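Local structure of MutT/nudix family protein (Shewanella oneidensis, 3GZ5) at residues A142-H145 with L146-E150; P177-Q180 with H181-V185; G193-F196 with R197-V200. The protein probably acts as an ADP-ribose-dependent transcriptional regulator of NAD metabolism, combining a Nudix domain with a DNA-binding winged helix domain. All blocks are in the same frame, centred on the assembly; numbering follows the deposited sequence.

Contact 1. Residues A142-H145 with L146-E150; sequences AFDH and LQLIE
Leu-148 sends its CD1 methyl back toward the start of its own helix, where it meets both Asp-144 and His-145. The methyl lies 4.0 Å from Asp-144 OD1 and equally far from His-145 CD2, and it approaches the imidazole obliquely. With CG of Asp-144 set between the backbone N and the carbonyl carbon (chi1 60°), the carboxylate folds in beside the ring, and OD1 comes to lie in the imidazole plane at its edge. One face of that ring has the Ala-142 carbonyl carbon above it, offset toward the rim. Each polar end also has a partner beyond the contact: OD1 forms a salt bridge with Arg-98, and His-145 ND1 is hydrogen-bonded to the backbone N of Leu-55. Asp-144 holds the N-cap position without a capping bond from its side chain; its carbonyl O instead accepts Leu-148 N at 3.2 Å, together with a weak bond from Gln-147 N. Ile-149 lays CG1 against His-145 O at 3.2 Å, the same oxygen that accepts its backbone N at 2.9 Å. A type II' turn from Ala-142 to His-145 leads the chain into helix 145-162 of the Nudix domain. Leu-148 then packs on Cys-91 and Val-93 of strand 86-95, while Ile-149 touches Val-28 of strand 22-33 and Leu-133 and Val-136 of helix 133-136.

Contact 2. Residues P177-Q180 with H181-V185; sequences PELQ and HVHEV
The imidazole of His-183 turns one edge to Leu-179, with CD2 lying 3.0 Å from the Leu-179 carbonyl O and the oxygen near the ring plane; the ring also meets that of Phe-196 edge-to-face. The Leu-179 and His-183 side chains run side by side, so the Leu-179 CD1 methyl also reaches the same end of the imidazole, 3.7 Å from His-183 NE2. That nitrogen is buried and has no polar partner in the model, whereas ND1 is hydrogen-bonded to the Ala-160 carbonyl O, which helps to fix the rotation of the ring. One residue on from Leu-179, and a turn apart from each other, the amide of Gln-180 and the carboxylate of Glu-184 stand with their planes 76° apart. NE2 donates to Glu-184 OE1 at 3.0 Å along an almost straight path (174°); the acceptor lies in the amide plane, but the donor comes in from above the carboxylate plane. Gln-180 reaches this far because CG is anti to its backbone N (chi1 -179°) and the chain stays extended. Its OE1 accepts from Arg-197, and Glu-184 OE1 has a second donor in Ile-191 N. A leucine here would probably leave Arg-197 without its acceptor on this helix and the Glu-184 carboxylate held by Ile-191 N but no longer by the amide. Beneath run regular i to i+4 backbone bonds of helix 176-187. Leu-179 and Gln-180 pack on Phe-196 of helix 193-203; Val-182 and Val-185 touch Tyr-32 of strand 22-33, and Glu-178 forms a salt bridge with Arg-213 of strand 206-213.

Contact 3. Residues G193-F196 with R197-V200; sequences GKSF and RRRV
Val-200 places its CG2 methyl over one face of the Phe-196 ring, a CH-pi contact 4.1 Å from the ring centroid and 13° off the normal. The ring is carried there by CG standing anti to the backbone N of Phe-196 (chi1 -172°), and the same methyl lies against the Phe-196 carbonyl O at 3.4 Å. Two bonds from one residue grip the carbonyl O of Gly-193: Arg-197 N at 3.1 Å and Arg-197 NH1 at 3.2 Å, which arrive from opposite faces of the carbonyl plane. The guanidinium meets this oxygen edge-on, close to its plane, at the end of a chain extended from CG to NE. Arg-198 behaves differently, laying the face of its guanidinium over Lys-194 O. Its NH2 also comes 3.1 Å from Lys-194 NZ, two like charges brought close together where the side chains cross on an exposed surface. In chain order helix 193-203 is the second helix of a helix-turn-helix within the winged helix domain, the place usually taken by the recognition helix; the exposed Lys-194 and Arg-198 are consistent with a surface that faces DNA. Further out, Arg-197 NH1 has another acceptor in Gln-180 of helix 176-187, and Leu-176 flanks the same side chain. The Phe-196 ring also touches Ile-191 and Leu-238. Arg-199, bent at chi3 (90°), turns its guanidinium to Phe-234 in a cation-pi contact, while Val-200 packs on Leu-164.

How the contacts relate
Contacts 2 and 3 belong to consecutive helices of the winged helix domain and touch directly, with centres about 12 Å apart. Gln-180 OE1 lies 2.8 Å from Arg-197 NH1, probably a hydrogen bond, and Gln-180 CA is 3.6 Å from Phe-196 CE2; Pro-177 also packs against the Arg-197 guanidinium. Contact 1 belongs to the Nudix domain and touches neither: its centre is about 26 Å from that of contact 2 and about 34 Å from that of contact 3, which lies on the other side of the chain's centre. The sodium ion is bound by Ile-122, Val-125 and Val-128, none of them part of the three contacts.

Contact 1. Residues A142-H145 with L146-E150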
loop_
_atom_site.group_PDB
_atom_site.type_symbol
_atom_site.label_atom_id
_atom_site.label_comp_id
_atom_site.label_asym_id
_atom_site.label_seq_id
_atom_site.Cartn_x
_atom_site.Cartn_y
_atom_site.Cartn_z
ATOM N N ALA B 142 19.690 0.120 12.812
ATOM C CA ALA B 142 18.775 0.225 13.943
ATOM C C ALA B 142 17.440 -0.495 13.666
ATOM O O ALA B 142 16.966 -0.559 12.522
ATOM C CB ALA B 142 18.546 1.681 14.307
ATOM N N PHE B 143 16.886 -1.076 14.724
ATOM C CA PHE B 143 15.572 -1.678 14.734
ATOM C C PHE B 143 15.382 -2.657 13.592
ATOM O O PHE B 143 16.207 -3.564 13.391
ATOM C CB PHE B 143 14.484 -0.597 14.728
ATOM C CG PHE B 143 14.630 0.440 15.819
ATOM C CD1 PHE B 143 14.164 0.188 17.111
ATOM C CD2 PHE B 143 15.189 1.677 15.550
ATOM C CE1 PHE B 143 14.278 1.154 18.126
ATOM C CE2 PHE B 143 15.313 2.653 16.557
ATOM C CZ PHE B 143 14.845 2.387 17.844
ATOM N N ASP B 144 14.284 -2.492 12.858
ATOM C CA ASP B 144 13.932 -3.390 11.764
ATOM C C ASP B 144 14.067 -2.650 10.436
ATOM O O ASP B 144 13.473 -3.059 9.435
ATOM C CB ASP B 144 12.495 -3.946 11.948
ATOM C CG ASP B 144 11.415 -2.834 11.992
ATOM O OD1 ASP B 144 11.753 -1.632 12.091
ATOM O OD2 ASP B 144 10.221 -3.175 11.942
ATOM N N HIS B 145 14.852 -1.576 10.445
ATOM C CA HIS B 145 14.989 -0.683 9.308
ATOM C C HIS B 145 15.569 -1.315 8.026
ATOM O O HIS B 145 15.230 -0.889 6.907
ATOM C CB HIS B 145 15.790 0.549 9.691
ATOM C CG HIS B 145 15.078 1.461 10.637
ATOM N ND1 HIS B 145 15.573 2.701 10.974
ATOM C CD2 HIS B 145 13.922 1.314 11.331
ATOM C CE1 HIS B 145 14.756 3.280 11.835
ATOM N NE2 HIS B 145 13.736 2.465 12.055
ATOM N N LEU B 146 16.416 -2.330 8.186
ATOM C CA LEU B 146 16.873 -3.090 7.041
ATOM C C LEU B 146 15.700 -3.737 6.314
ATOM O O LEU B 146 15.666 -3.781 5.082
ATOM C CB LEU B 146 17.886 -4.174 7.437
ATOM C CG LEU B 146 18.346 -5.057 6.261
ATOM C CD1 LEU B 146 19.019 -4.195 5.190
ATOM C CD2 LEU B 146 19.281 -6.184 6.720
ATOM N N GLN B 147 14.756 -4.251 7.087
ATOM C CA GLN B 147 13.601 -4.933 6.551
ATOM C C GLN B 147 12.662 -3.960 5.827
ATOM O O GLN B 147 12.120 -4.294 4.773
ATOM C CB GLN B 147 12.880 -5.627 7.700
ATOM C CG GLN B 147 11.950 -6.753 7.311
ATOM C CD GLN B 147 11.541 -7.573 8.523
ATOM O OE1 GLN B 147 12.213 -7.537 9.569
ATOM N NE2 GLN B 147 10.439 -8.320 8.393
ATOM N N LEU B 148 12.489 -2.765 6.397
ATOM C CA LEU B 148 11.748 -1.663 5.760
ATOM C C LEU B 148 12.390 -1.215 4.429
ATOM O O LEU B 148 11.689 -0.969 3.456
ATOM C CB LEU B 148 11.604 -0.475 6.726
ATOM C CG LEU B 148 10.705 -0.626 7.965
ATOM C CD1 LEU B 148 10.812 0.589 8.844
ATOM C CD2 LEU B 148 9.214 -0.906 7.620
ATOM N N ILE B 149 13.720 -1.131 4.395
ATOM C CA ILE B 149 14.488 -0.835 3.163
ATOM C C ILE B 149 14.254 -1.884 2.073
ATOM O O ILE B 149 13.930 -1.535 0.932
ATOM C CB ILE B 149 15.996 -0.565 3.469
ATOM C CG1 ILE B 149 16.108 0.723 4.279
ATOM C CG2 ILE B 149 16.838 -0.419 2.196
ATOM C CD1 ILE B 149 17.403 0.920 4.992
ATOM N N GLU B 150 14.364 -3.160 2.439
ATOM C CA GLU B 150 14.058 -4.271 1.530
ATOM C C GLU B 150 12.626 -4.239 0.959
ATOM O O GLU B 150 12.409 -4.522 -0.226
ATOM C CB GLU B 150 14.268 -5.620 2.242
ATOM C CG GLU B 150 15.705 -5.897 2.683
ATOM C CD GLU B 150 15.866 -7.244 3.409
ATOM O OE1 GLU B 150 14.830 -7.865 3.769
ATOM O OE2 GLU B 150 17.032 -7.675 3.613
HETATM O O HOH W 1 17.289 -4.273 10.737
#

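Contact 2. Residues P177-Q180 with H181-V185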
loop_
_atom_site.group_PDB
_atom_site.type_symbol
_atom_site.label_atom_id
_atom_site.label_comp_id
_atom_site.label_asym_id
_atom_site.label_seq_id
_atom_site.Cartn_x
_atom_site.Cartn_y
_atom_site.Cartn_z
ATOM N N PRO B 177 17.447 7.442 -22.302
ATOM C CA PRO B 177 18.434 6.465 -21.841
ATOM C C PRO B 177 18.748 6.480 -20.334
ATOM O O PRO B 177 18.974 5.417 -19.767
ATOM C CB PRO B 177 19.690 6.840 -22.645
ATOM C CG PRO B 177 19.147 7.427 -23.895
ATOM C CD PRO B 177 17.965 8.224 -23.442
ATOM N N GLU B 178 18.803 7.658 -19.712
ATOM C CA GLU B 178 18.915 7.762 -18.247
ATOM C C GLU B 178 17.746 7.071 -17.536
ATOM O O GLU B 178 17.942 6.314 -16.580
ATOM C CB GLU B 178 18.936 9.223 -17.804
ATOM C CG GLU B 178 20.193 9.999 -18.142
ATOM C CD GLU B 178 20.088 11.452 -17.689
ATOM O OE1 GLU B 178 20.839 12.306 -18.216
ATOM O OE2 GLU B 178 19.256 11.738 -16.801
ATOM N N LEU B 179 16.535 7.356 -18.010
ATOM C CA LEU B 179 15.324 6.839 -17.421
ATOM C C LEU B 179 15.288 5.328 -17.572
ATOM O O LEU B 179 14.978 4.602 -16.628
ATOM C CB LEU B 179 14.113 7.464 -18.105
ATOM C CG LEU B 179 12.755 7.030 -17.566
ATOM C CD1 LEU B 179 12.581 7.402 -16.076
ATOM C CD2 LEU B 179 11.601 7.575 -18.438
ATOM N N GLN B 180 15.605 4.852 -18.775
ATOM C CA GLN B 180 15.689 3.423 -19.035
ATOM C C GLN B 180 16.678 2.749 -18.089
ATOM O O GLN B 180 16.381 1.705 -17.521
ATOM C CB GLN B 180 16.090 3.161 -20.494
ATOM C CG GLN B 180 16.159 1.687 -20.819
ATOM C CD GLN B 180 16.405 1.427 -22.285
ATOM O OE1 GLN B 180 15.920 2.169 -23.147
ATOM N NE2 GLN B 180 17.134 0.364 -22.580
ATOM N N HIS B 181 17.848 3.350 -17.915
ATOM C CA HIS B 181 18.855 2.762 -17.049
ATOM C C HIS B 181 18.433 2.645 -15.577
ATOM O O HIS B 181 18.672 1.612 -14.943
ATOM C CB HIS B 181 20.210 3.446 -17.182
ATOM C CG HIS B 181 21.311 2.695 -16.494
ATOM N ND1 HIS B 181 21.628 1.385 -16.806
ATOM C CD2 HIS B 181 22.138 3.050 -15.483
ATOM C CE1 HIS B 181 22.613 0.972 -16.027
ATOM N NE2 HIS B 181 22.941 1.963 -15.214
ATOM N N VAL B 182 17.795 3.682 -15.031
ATOM C CA VAL B 182 17.264 3.582 -13.661
ATOM C C VAL B 182 16.279 2.430 -13.542
ATOM O O VAL B 182 16.305 1.724 -12.537
ATOM C CB VAL B 182 16.561 4.870 -13.140
ATOM C CG1 VAL B 182 16.306 4.718 -11.646
ATOM C CG2 VAL B 182 17.414 6.082 -13.356
ATOM N N HIS B 183 15.402 2.261 -14.533
ATOM C CA HIS B 183 14.444 1.142 -14.518
ATOM C C HIS B 183 15.174 -0.230 -14.577
ATOM O O HIS B 183 14.795 -1.180 -13.874
ATOM C CB HIS B 183 13.432 1.238 -15.674
ATOM C CG HIS B 183 12.362 2.281 -15.490
ATOM N ND1 HIS B 183 11.025 1.965 -15.379
ATOM C CD2 HIS B 183 12.428 3.634 -15.448
ATOM C CE1 HIS B 183 10.313 3.073 -15.261
ATOM N NE2 HIS B 183 11.140 4.101 -15.301
ATOM N N GLU B 184 16.206 -0.321 -15.423
ATOM C CA GLU B 184 17.047 -1.521 -15.512
ATOM C C GLU B 184 17.722 -1.838 -14.171
ATOM O O GLU B 184 17.711 -2.977 -13.738
ATOM C CB GLU B 184 18.086 -1.392 -16.638
ATOM C CG GLU B 184 17.463 -1.438 -18.020
ATOM C CD GLU B 184 18.434 -1.126 -19.155
ATOM O OE1 GLU B 184 18.051 -1.327 -20.324
ATOM O OE2 GLU B 184 19.572 -0.683 -18.902
ATOM N N VAL B 185 18.272 -0.833 -13.496
ATOM C CA VAL B 185 18.880 -1.049 -12.176
ATOM C C VAL B 185 17.867 -1.659 -11.194
ATOM O O VAL B 185 18.218 -2.541 -10.404
ATOM C CB VAL B 185 19.479 0.255 -11.586
ATOM C CG1 VAL B 185 20.032 0.037 -10.164
ATOM C CG2 VAL B 185 20.573 0.787 -12.491
#

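Contact 3. Residues G193-F196 with R197-V200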
loop_
_atom_site.group_PDB
_atom_site.type_symbol
_atom_site.label_atom_id
_atom_site.label_comp_id
_atom_site.label_asym_id
_atom_site.label_seq_id
_atom_site.Cartn_x
_atom_site.Cartn_y
_atom_site.Cartn_z
ATOM N N GLY B 193 14.924 -1.505 -25.061
ATOM C CA GLY B 193 14.880 -0.070 -25.390
ATOM C C GLY B 193 13.715 0.485 -26.204
ATOM O O GLY B 193 13.210 1.577 -25.920
ATOM N N LYS B 194 13.291 -0.270 -27.212
ATOM C CA LYS B 194 12.332 0.205 -28.208
ATOM C C LYS B 194 10.894 -0.048 -27.764
ATOM O O LYS B 194 9.986 0.723 -28.103
ATOM C CB LYS B 194 12.634 -0.461 -29.557
ATOM C CG LYS B 194 11.518 -0.404 -30.596
ATOM C CD LYS B 194 11.755 0.694 -31.628
ATOM C CE LYS B 194 11.215 0.286 -32.998
ATOM N NZ LYS B 194 9.745 0.003 -32.978
ATOM N N SER B 195 10.691 -1.136 -27.018
ATOM C CA SER B 195 9.428 -1.355 -26.318
ATOM C C SER B 195 9.220 -0.234 -25.275
ATOM O O SER B 195 8.146 0.366 -25.200
ATOM C CB SER B 195 9.411 -2.722 -25.619
ATOM O OG SER B 195 9.737 -3.777 -26.504
ATOM N N PHE B 196 10.266 0.030 -24.491
ATOM C CA PHE B 196 10.238 1.043 -23.434
ATOM C C PHE B 196 9.846 2.418 -23.965
ATOM O O PHE B 196 8.878 3.003 -23.481
ATOM C CB PHE B 196 11.590 1.110 -22.710
ATOM C CG PHE B 196 11.586 1.994 -21.487
ATOM C CD1 PHE B 196 10.781 1.681 -20.379
ATOM C CD2 PHE B 196 12.394 3.133 -21.430
ATOM C CE1 PHE B 196 10.782 2.495 -19.234
ATOM C CE2 PHE B 196 12.403 3.951 -20.284
ATOM C CZ PHE B 196 11.591 3.626 -19.188
ATOM N N ARG B 197 10.594 2.906 -24.961
ATOM C CA ARG B 197 10.265 4.131 -25.712
ATOM C C ARG B 197 8.839 4.181 -26.243
ATOM O O ARG B 197 8.155 5.194 -26.082
ATOM C CB ARG B 197 11.256 4.362 -26.842
ATOM C CG ARG B 197 12.468 5.139 -26.408
ATOM C CD ARG B 197 13.647 4.887 -27.312
ATOM N NE ARG B 197 14.872 5.507 -26.807
ATOM C CZ ARG B 197 15.672 4.980 -25.878
ATOM N NH1 ARG B 197 15.385 3.804 -25.310
ATOM N NH2 ARG B 197 16.763 5.640 -25.501
ATOM N N ARG B 198 8.390 3.090 -26.855
ATOM C CA ARG B 198 6.983 2.938 -27.263
ATOM C C ARG B 198 5.992 3.151 -26.092
ATOM O O ARG B 198 5.017 3.889 -26.226
ATOM C CB ARG B 198 6.774 1.568 -27.945
ATOM C CG ARG B 198 5.316 1.090 -28.125
ATOM C CD ARG B 198 5.126 0.077 -29.304
ATOM N NE ARG B 198 6.138 -0.990 -29.332
ATOM C CZ ARG B 198 7.271 -0.946 -30.044
ATOM N NH1 ARG B 198 8.135 -1.963 -29.992
ATOM N NH2 ARG B 198 7.551 0.123 -30.798
ATOM N N ARG B 199 6.245 2.504 -24.955
ATOM C CA ARG B 199 5.376 2.672 -23.774
ATOM C C ARG B 199 5.434 4.098 -23.195
ATOM O O ARG B 199 4.394 4.684 -22.879
ATOM C CB ARG B 199 5.655 1.599 -22.710
ATOM C CG ARG B 199 4.671 0.399 -22.757
ATOM C CD ARG B 199 5.208 -0.854 -22.030
ATOM N NE ARG B 199 4.846 -0.915 -20.605
ATOM C CZ ARG B 199 5.548 -0.359 -19.612
ATOM N NH1 ARG B 199 6.667 0.321 -19.860
ATOM N NH2 ARG B 199 5.129 -0.481 -18.361
ATOM N N VAL B 200 6.637 4.663 -23.103
ATOM C CA VAL B 200 6.798 6.045 -22.649
ATOM C C VAL B 200 5.961 7.027 -23.491
ATOM O O VAL B 200 5.143 7.774 -22.933
ATOM C CB VAL B 200 8.279 6.490 -22.614
ATOM C CG1 VAL B 200 8.378 7.988 -22.404
ATOM C CG2 VAL B 200 9.042 5.759 -21.522
#